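Local coordinates for protein sugar kinase MJ0406 (PDB 2C4E) that phosphorylates nucleosides, inosine, guanosine and cytidine best of all, to their monophosphates, using ATP as the preferred phosphate donor and Mg2+ or Mn2+ as cofactor, at residues T14-F20 against A37-G43; V65-K70 against Y90-T96. All blocks are in the same frame, centred on the assembly; numbering follows the deposited sequence.

Contact 1: T14-F20 against A37-G43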
loop_
_atom_site.group_PDB
_atom_site.type_symbol
_atom_site.label_atom_id
_atom_site.label_comp_id
_atom_site.label_asym_id
_atom_site.label_seq_id
_atom_site.Cartn_x
_atom_site.Cartn_y
_atom_site.Cartn_z
ATOM N N THR A 14 -13.914 -10.024 2.373
ATOM C CA THR A 14 -14.376 -8.703 2.035
ATOM C C THR A 14 -13.176 -7.766 2.204
ATOM O O THR A 14 -12.591 -7.698 3.276
ATOM C CB THR A 14 -15.530 -8.320 2.969
ATOM O OG1 THR A 14 -16.674 -9.134 2.668
ATOM C CG2 THR A 14 -15.974 -6.900 2.713
ATOM N N ALA A 15 -12.794 -7.075 1.133
ATOM C CA ALA A 15 -11.546 -6.307 1.117
ATOM C C ALA A 15 -11.655 -5.008 0.342
ATOM O O ALA A 15 -12.529 -4.856 -0.494
ATOM C CB ALA A 15 -10.426 -7.143 0.523
ATOM N N LEU A 16 -10.744 -4.081 0.626
ATOM C CA LEU A 16 -10.607 -2.854 -0.152
ATOM C C LEU A 16 -9.405 -3.004 -1.075
ATOM O O LEU A 16 -8.313 -3.295 -0.604
ATOM C CB LEU A 16 -10.404 -1.665 0.783
ATOM C CG LEU A 16 -11.576 -1.451 1.744
ATOM C CD1 LEU A 16 -11.126 -0.681 2.980
ATOM C CD2 LEU A 16 -12.703 -0.737 1.012
ATOM N N ASP A 17 -9.617 -2.816 -2.379
ATOM C CA ASP A 17 -8.587 -2.962 -3.404
ATOM C C ASP A 17 -8.076 -1.578 -3.838
ATOM O O ASP A 17 -8.861 -0.681 -4.123
ATOM C CB ASP A 17 -9.149 -3.670 -4.642
ATOM C CG ASP A 17 -9.639 -5.092 -4.369
ATOM O OD1 ASP A 17 -9.257 -5.705 -3.351
ATOM O OD2 ASP A 17 -10.400 -5.679 -5.164
ATOM N N TYR A 18 -6.759 -1.418 -3.891
ATOM C CA TYR A 18 -6.154 -0.146 -4.270
ATOM C C TYR A 18 -5.191 -0.334 -5.418
ATOM O O TYR A 18 -4.215 -1.071 -5.294
ATOM C CB TYR A 18 -5.363 0.447 -3.111
ATOM C CG TYR A 18 -6.166 0.705 -1.869
ATOM C CD1 TYR A 18 -6.440 -0.324 -0.967
ATOM C CD2 TYR A 18 -6.642 1.981 -1.581
ATOM C CE1 TYR A 18 -7.168 -0.090 0.186
ATOM C CE2 TYR A 18 -7.379 2.224 -0.425
ATOM C CZ TYR A 18 -7.630 1.188 0.453
ATOM O OH TYR A 18 -8.349 1.422 1.599
ATOM N N ILE A 19 -5.434 0.373 -6.517
ATOM C CA ILE A 19 -4.592 0.258 -7.700
ATOM C C ILE A 19 -3.747 1.517 -7.840
ATOM O O ILE A 19 -4.268 2.631 -7.958
ATOM C CB ILE A 19 -5.461 -0.039 -8.944
ATOM C CG1 ILE A 19 -6.190 -1.375 -8.722
ATOM C CG2 ILE A 19 -4.604 -0.117 -10.181
ATOM C CD1 ILE A 19 -7.382 -1.630 -9.643
ATOM N N PHE A 20 -2.435 1.307 -7.819
ATOM C CA PHE A 20 -1.456 2.364 -7.768
ATOM C C PHE A 20 -0.702 2.408 -9.094
ATOM O O PHE A 20 0.011 1.463 -9.428
ATOM C CB PHE A 20 -0.468 2.084 -6.636
ATOM C CG PHE A 20 -1.107 1.917 -5.293
ATOM C CD1 PHE A 20 -1.499 0.664 -4.848
ATOM C CD2 PHE A 20 -1.293 3.008 -4.461
ATOM C CE1 PHE A 20 -2.080 0.509 -3.602
ATOM C CE2 PHE A 20 -1.883 2.857 -3.213
ATOM C CZ PHE A 20 -2.274 1.605 -2.783
ATOM N N ALA A 37 -4.331 6.951 -5.702
ATOM C CA ALA A 37 -4.756 5.568 -5.639
ATOM C C ALA A 37 -6.204 5.467 -5.197
ATOM O O ALA A 37 -6.520 5.671 -4.012
ATOM C CB ALA A 37 -3.862 4.808 -4.705
ATOM N N ARG A 38 -7.086 5.144 -6.156
ATOM C CA ARG A 38 -8.484 5.025 -5.826
ATOM C C ARG A 38 -8.677 3.675 -5.155
ATOM O O ARG A 38 -7.949 2.698 -5.473
ATOM C CB ARG A 38 -9.379 5.162 -7.061
ATOM C CG ARG A 38 -10.832 5.475 -6.709
ATOM C CD ARG A 38 -11.796 5.410 -7.893
ATOM N NE ARG A 38 -13.186 5.222 -7.469
ATOM C CZ ARG A 38 -14.245 5.311 -8.275
ATOM N NH1 ARG A 38 -14.099 5.589 -9.568
ATOM N NH2 ARG A 38 -15.463 5.120 -7.781
ATOM N N LYS A 39 -9.648 3.673 -4.224
ATOM C CA LYS A 39 -10.116 2.506 -3.476
ATOM C C LYS A 39 -11.322 1.918 -4.219
ATOM O O LYS A 39 -12.180 2.661 -4.696
ATOM C CB LYS A 39 -10.508 3.000 -2.071
ATOM C CG LYS A 39 -11.174 2.043 -1.113
ATOM C CD LYS A 39 -12.044 2.812 -0.089
ATOM C CE LYS A 39 -11.653 2.548 1.364
ATOM N NZ LYS A 39 -11.505 3.810 2.144
ATOM N N TYR A 40 -11.359 0.592 -4.354
ATOM C CA TYR A 40 -12.509 -0.120 -4.929
ATOM C C TYR A 40 -12.973 -1.161 -3.941
ATOM O O TYR A 40 -12.159 -1.796 -3.280
ATOM C CB TYR A 40 -12.147 -0.833 -6.230
ATOM C CG TYR A 40 -11.719 0.101 -7.328
ATOM C CD1 TYR A 40 -10.374 0.329 -7.576
ATOM C CD2 TYR A 40 -12.662 0.766 -8.111
ATOM C CE1 TYR A 40 -9.969 1.198 -8.576
ATOM C CE2 TYR A 40 -12.269 1.630 -9.121
ATOM C CZ TYR A 40 -10.920 1.843 -9.346
ATOM O OH TYR A 40 -10.514 2.696 -10.339
ATOM N N TYR A 41 -14.286 -1.331 -3.850
ATOM C CA TYR A 41 -14.853 -2.384 -3.024
ATOM C C TYR A 41 -14.513 -3.724 -3.664
ATOM O O TYR A 41 -14.698 -3.923 -4.870
ATOM C CB TYR A 41 -16.362 -2.177 -2.854
ATOM C CG TYR A 41 -16.715 -0.868 -2.167
ATOM C CD1 TYR A 41 -17.695 -0.024 -2.684
ATOM C CD2 TYR A 41 -16.049 -0.460 -1.014
ATOM C CE1 TYR A 41 -18.010 1.166 -2.065
ATOM C CE2 TYR A 41 -16.357 0.734 -0.394
ATOM C CZ TYR A 41 -17.338 1.546 -0.923
ATOM O OH TYR A 41 -17.640 2.741 -0.302
ATOM N N GLY A 42 -13.995 -4.637 -2.848
ATOM C CA GLY A 42 -13.507 -5.918 -3.326
ATOM C C GLY A 42 -13.582 -7.041 -2.314
ATOM O O GLY A 42 -14.392 -6.998 -1.375
ATOM N N GLY A 43 -12.720 -8.035 -2.509
ATOM C CA GLY A 43 -12.754 -9.285 -1.763
ATOM C C GLY A 43 -13.608 -10.295 -2.512
ATOM O O GLY A 43 -14.742 -9.993 -2.856
HETATM O O HOH W 1 -12.639 -4.307 -6.520
#
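This is an antiparallel strand pairing within the beta hairpin of the lid, the small four-stranded sheet of the kinase, in which strand 33-42 is one of the two edge strands within this chain and lies beside strand 15-21. Two hydrogen-bonded pairs hold the register. At Ala15 and Gly42, Ala15 N gives to Gly42 O (3.0 Å) and Gly42 N to Ala15 O (2.8 Å); at Asp17 and Tyr40, Asp17 N reaches Tyr40 O at 2.9 Å and Tyr40 N reaches Asp17 O at 2.8 Å. The short strand axes approach to 4.6 Å at 142°, well twisted from exact antiparallel.

In the ribokinase fold such a lid sheet projects from the alpha/beta domain and covers the substrate site, and here Asp17 and Gly43 both bind substrate. Asp17 shares its face of the sheet with Ala15, Ile19 and Tyr40. Its OD2 lies 3.6 Å from Gly42 CA, where a CB would collide with the carboxylate, and accepts from a water (3.0 Å) that also donates to Tyr41 O (2.7 Å). At Gly43, the N-cap of helix 44-54, phi is 92°, so a CB would jam against Gly42 O and strike Thr14 CA and Ala15 N. The other face carries Leu16, whose CD2 touches Tyr41 CD2 (3.9 Å) and Lys39 CE (3.5 Å), and Tyr18, whose OH lies 3.5 Å from Lys39 CE. Across the dimer interface, Phe20 meets Trp100 of the second subunit.

Contact 2: V65-K70 against Y90-T96; sequences VGYDFK and YSEEEET
Asp68 OD1 takes two hydrogen bonds from Thr96, 2.6 Å from its OG1 and 2.9 Å from its backbone N, with Asp68 chi1 at p and Thr96 at m. Thr96 OG1 in turn accepts from Gly66 N (3.1 Å). Two backbone bonds complete the clasp: Ser91 N to Val65 O at 2.8 Å and Tyr67 N to Glu94 O at 3.1 Å. Gly66 CA lies 4.1 Å from Thr96 CA and 3.2 Å from Glu94 O, so close that a CB would clash with the backbone of Glu94-Thr96. Gly66-Phe69 form a type I turn, Tyr67 at phi/psi -63/-20° and Asp68 at -92/-1°, closed by Phe69 N to Gly66 O (3.1 Å). Within 90-96, an ST motif has Ser91 OG (chi1 t) accepting from Glu94 N at 3.1 Å.

Both loops leave a short parallel strand pair, 64-65 with 89-90, at the Val65-Tyr90 bridge (CA-CA 5.1 Å), and 90-96 leads into strand 98-103 of the lid. Lys98 there forms salt bridges with both Asp68 and Glu95. Farther out, Val65 CG2 makes a CH-pi contact over the Tyr90 ring, 3.8 Å from its centroid. The Phe69 ring (chi1 t) meets that ring obliquely, centroids 5.8 Å apart and planes at 70°, while the Tyr67 ring (chi1 p) covers Glu95 CA.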
loop_
_atom_site.group_PDB
_atom_site.type_symbol
_atom_site.label_atom_id
_atom_site.label_comp_id
_atom_site.label_asym_id
_atom_site.label_seq_id
_atom_site.Cartn_x
_atom_site.Cartn_y
_atom_site.Cartn_z
ATOM N N VAL A 65 -14.091 -8.386 9.090
ATOM C CA VAL A 65 -13.748 -7.006 8.745
ATOM C C VAL A 65 -13.130 -6.304 9.958
ATOM O O VAL A 65 -13.127 -6.847 11.055
ATOM C CB VAL A 65 -14.977 -6.236 8.181
ATOM C CG1 VAL A 65 -15.536 -6.965 6.961
ATOM C CG2 VAL A 65 -16.074 -6.062 9.238
ATOM N N GLY A 66 -12.583 -5.116 9.746
ATOM C CA GLY A 66 -11.808 -4.424 10.771
ATOM C C GLY A 66 -12.506 -3.215 11.361
ATOM O O GLY A 66 -13.650 -2.916 11.025
ATOM N N TYR A 67 -11.790 -2.511 12.243
ATOM C CA TYR A 67 -12.294 -1.298 12.891
ATOM C C TYR A 67 -12.583 -0.158 11.913
ATOM O O TYR A 67 -13.319 0.784 12.254
ATOM C CB TYR A 67 -11.322 -0.821 13.992
ATOM C CG TYR A 67 -9.902 -0.485 13.525
ATOM C CD1 TYR A 67 -9.631 0.698 12.833
ATOM C CD2 TYR A 67 -8.829 -1.343 13.792
ATOM C CE1 TYR A 67 -8.334 1.015 12.407
ATOM C CE2 TYR A 67 -7.528 -1.035 13.372
ATOM C CZ TYR A 67 -7.288 0.147 12.680
ATOM O OH TYR A 67 -6.013 0.463 12.252
ATOM N N ASP A 68 -11.978 -0.228 10.720
ATOM C CA ASP A 68 -12.179 0.778 9.671
ATOM C C ASP A 68 -13.312 0.426 8.711
ATOM O O ASP A 68 -13.590 1.171 7.776
ATOM C CB ASP A 68 -10.878 1.030 8.893
ATOM C CG ASP A 68 -10.418 -0.175 8.090
ATOM O OD1 ASP A 68 -10.820 -1.308 8.428
ATOM O OD2 ASP A 68 -9.645 -0.083 7.112
ATOM N N PHE A 69 -13.943 -0.724 8.924
ATOM C CA PHE A 69 -15.160 -1.075 8.198
ATOM C C PHE A 69 -16.350 -0.345 8.807
ATOM O O PHE A 69 -17.167 0.207 8.081
ATOM C CB PHE A 69 -15.410 -2.579 8.265
ATOM C CG PHE A 69 -16.316 -3.094 7.179
ATOM C CD1 PHE A 69 -15.809 -3.372 5.922
ATOM C CD2 PHE A 69 -17.671 -3.309 7.419
ATOM C CE1 PHE A 69 -16.632 -3.870 4.916
ATOM C CE2 PHE A 69 -18.501 -3.792 6.412
ATOM C CZ PHE A 69 -17.979 -4.075 5.162
ATOM N N LYS A 70 -16.437 -0.371 10.139
ATOM C CA LYS A 70 -17.529 0.256 10.891
ATOM C C LYS A 70 -17.804 1.689 10.421
ATOM O O LYS A 70 -16.933 2.556 10.498
ATOM C CB LYS A 70 -17.214 0.267 12.400
ATOM C CG LYS A 70 -17.981 -0.759 13.226
ATOM C CD LYS A 70 -17.120 -1.328 14.346
ATOM C CE LYS A 70 -17.926 -2.212 15.283
ATOM N NZ LYS A 70 -17.054 -3.129 16.069
ATOM N N TYR A 90 -16.695 -8.139 13.278
ATOM C CA TYR A 90 -16.026 -6.844 13.300
ATOM C C TYR A 90 -14.891 -6.884 14.315
ATOM O O TYR A 90 -15.122 -7.096 15.509
ATOM C CB TYR A 90 -17.012 -5.743 13.699
ATOM C CG TYR A 90 -17.946 -5.310 12.591
ATOM C CD1 TYR A 90 -19.033 -6.096 12.214
ATOM C CD2 TYR A 90 -17.747 -4.102 11.931
ATOM C CE1 TYR A 90 -19.894 -5.684 11.203
ATOM C CE2 TYR A 90 -18.597 -3.682 10.930
ATOM C CZ TYR A 90 -19.665 -4.473 10.564
ATOM O OH TYR A 90 -20.500 -4.044 9.564
ATOM N N SER A 91 -13.666 -6.682 13.842
ATOM C CA SER A 91 -12.492 -6.676 14.707
ATOM C C SER A 91 -12.327 -5.303 15.351
ATOM O O SER A 91 -12.553 -4.279 14.708
ATOM C CB SER A 91 -11.235 -7.018 13.906
ATOM O OG SER A 91 -10.096 -7.058 14.747
ATOM N N GLU A 92 -11.940 -5.296 16.623
ATOM C CA GLU A 92 -11.633 -4.064 17.344
ATOM C C GLU A 92 -10.175 -3.652 17.112
ATOM O O GLU A 92 -9.851 -2.463 17.135
ATOM C CB GLU A 92 -11.880 -4.253 18.854
ATOM C CG GLU A 92 -13.267 -4.777 19.219
ATOM C CD GLU A 92 -13.500 -4.857 20.720
ATOM O OE1 GLU A 92 -12.829 -5.673 21.395
ATOM O OE2 GLU A 92 -14.350 -4.097 21.236
ATOM N N GLU A 93 -9.309 -4.640 16.886
ATOM C CA GLU A 93 -7.853 -4.449 16.891
ATOM C C GLU A 93 -7.219 -4.318 15.497
ATOM O O GLU A 93 -6.307 -3.496 15.294
ATOM C CB GLU A 93 -7.169 -5.592 17.665
ATOM C CG GLU A 93 -7.709 -6.999 17.352
ATOM C CD GLU A 93 -6.784 -8.120 17.809
ATOM O OE1 GLU A 93 -5.591 -7.854 18.079
ATOM O OE2 GLU A 93 -7.254 -9.271 17.917
ATOM N N GLU A 94 -7.701 -5.133 14.556
ATOM C CA GLU A 94 -7.149 -5.227 13.216
ATOM C C GLU A 94 -7.931 -4.316 12.279
ATOM O O GLU A 94 -9.129 -4.086 12.495
ATOM C CB GLU A 94 -7.208 -6.691 12.714
ATOM C CG GLU A 94 -6.640 -7.738 13.686
ATOM C CD GLU A 94 -5.210 -7.437 14.105
ATOM O OE1 GLU A 94 -4.437 -6.890 13.279
ATOM O OE2 GLU A 94 -4.853 -7.742 15.262
ATOM N N GLU A 95 -7.269 -3.836 11.222
ATOM C CA GLU A 95 -7.973 -3.241 10.063
ATOM C C GLU A 95 -8.514 -4.275 9.052
ATOM O O GLU A 95 -8.112 -5.443 9.066
ATOM C CB GLU A 95 -7.052 -2.284 9.302
ATOM C CG GLU A 95 -5.939 -2.941 8.486
ATOM C CD GLU A 95 -4.891 -1.927 8.034
ATOM O OE1 GLU A 95 -5.169 -1.127 7.108
ATOM O OE2 GLU A 95 -3.786 -1.905 8.614
ATOM N N THR A 96 -9.413 -3.812 8.163
ATOM C CA THR A 96 -10.047 -4.630 7.114
ATOM C C THR A 96 -8.999 -5.126 6.103
ATOM O O THR A 96 -8.115 -4.349 5.744
ATOM C CB THR A 96 -11.108 -3.768 6.357
ATOM O OG1 THR A 96 -12.085 -3.273 7.287
ATOM C CG2 THR A 96 -11.914 -4.591 5.323
#

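How the contacts relate
From the N terminus, strand 7-11 of the central sheet leads to 14-20, and contact 1 closes the first loop when 37-43 returns beside it. Helix 44-54 and strand 58-62 carry the chain back through the main domain before contact 2 opens at 65-70; that second loop, which includes helix 73-80, closes at 90-96. The two loops follow in series, neither enclosing the other. Their centres are 16 Å apart, yet they touch at Thr14: its O packs on Thr96 CG2 and its CG2 on Phe69 CE1, both at 3.8 Å. Beyond Thr96, strand 98-103 joins the lid sheet alongside 15-21, so 90-96 leads directly into the sheet of contact 1, while 65-70 leads into helix 73-80.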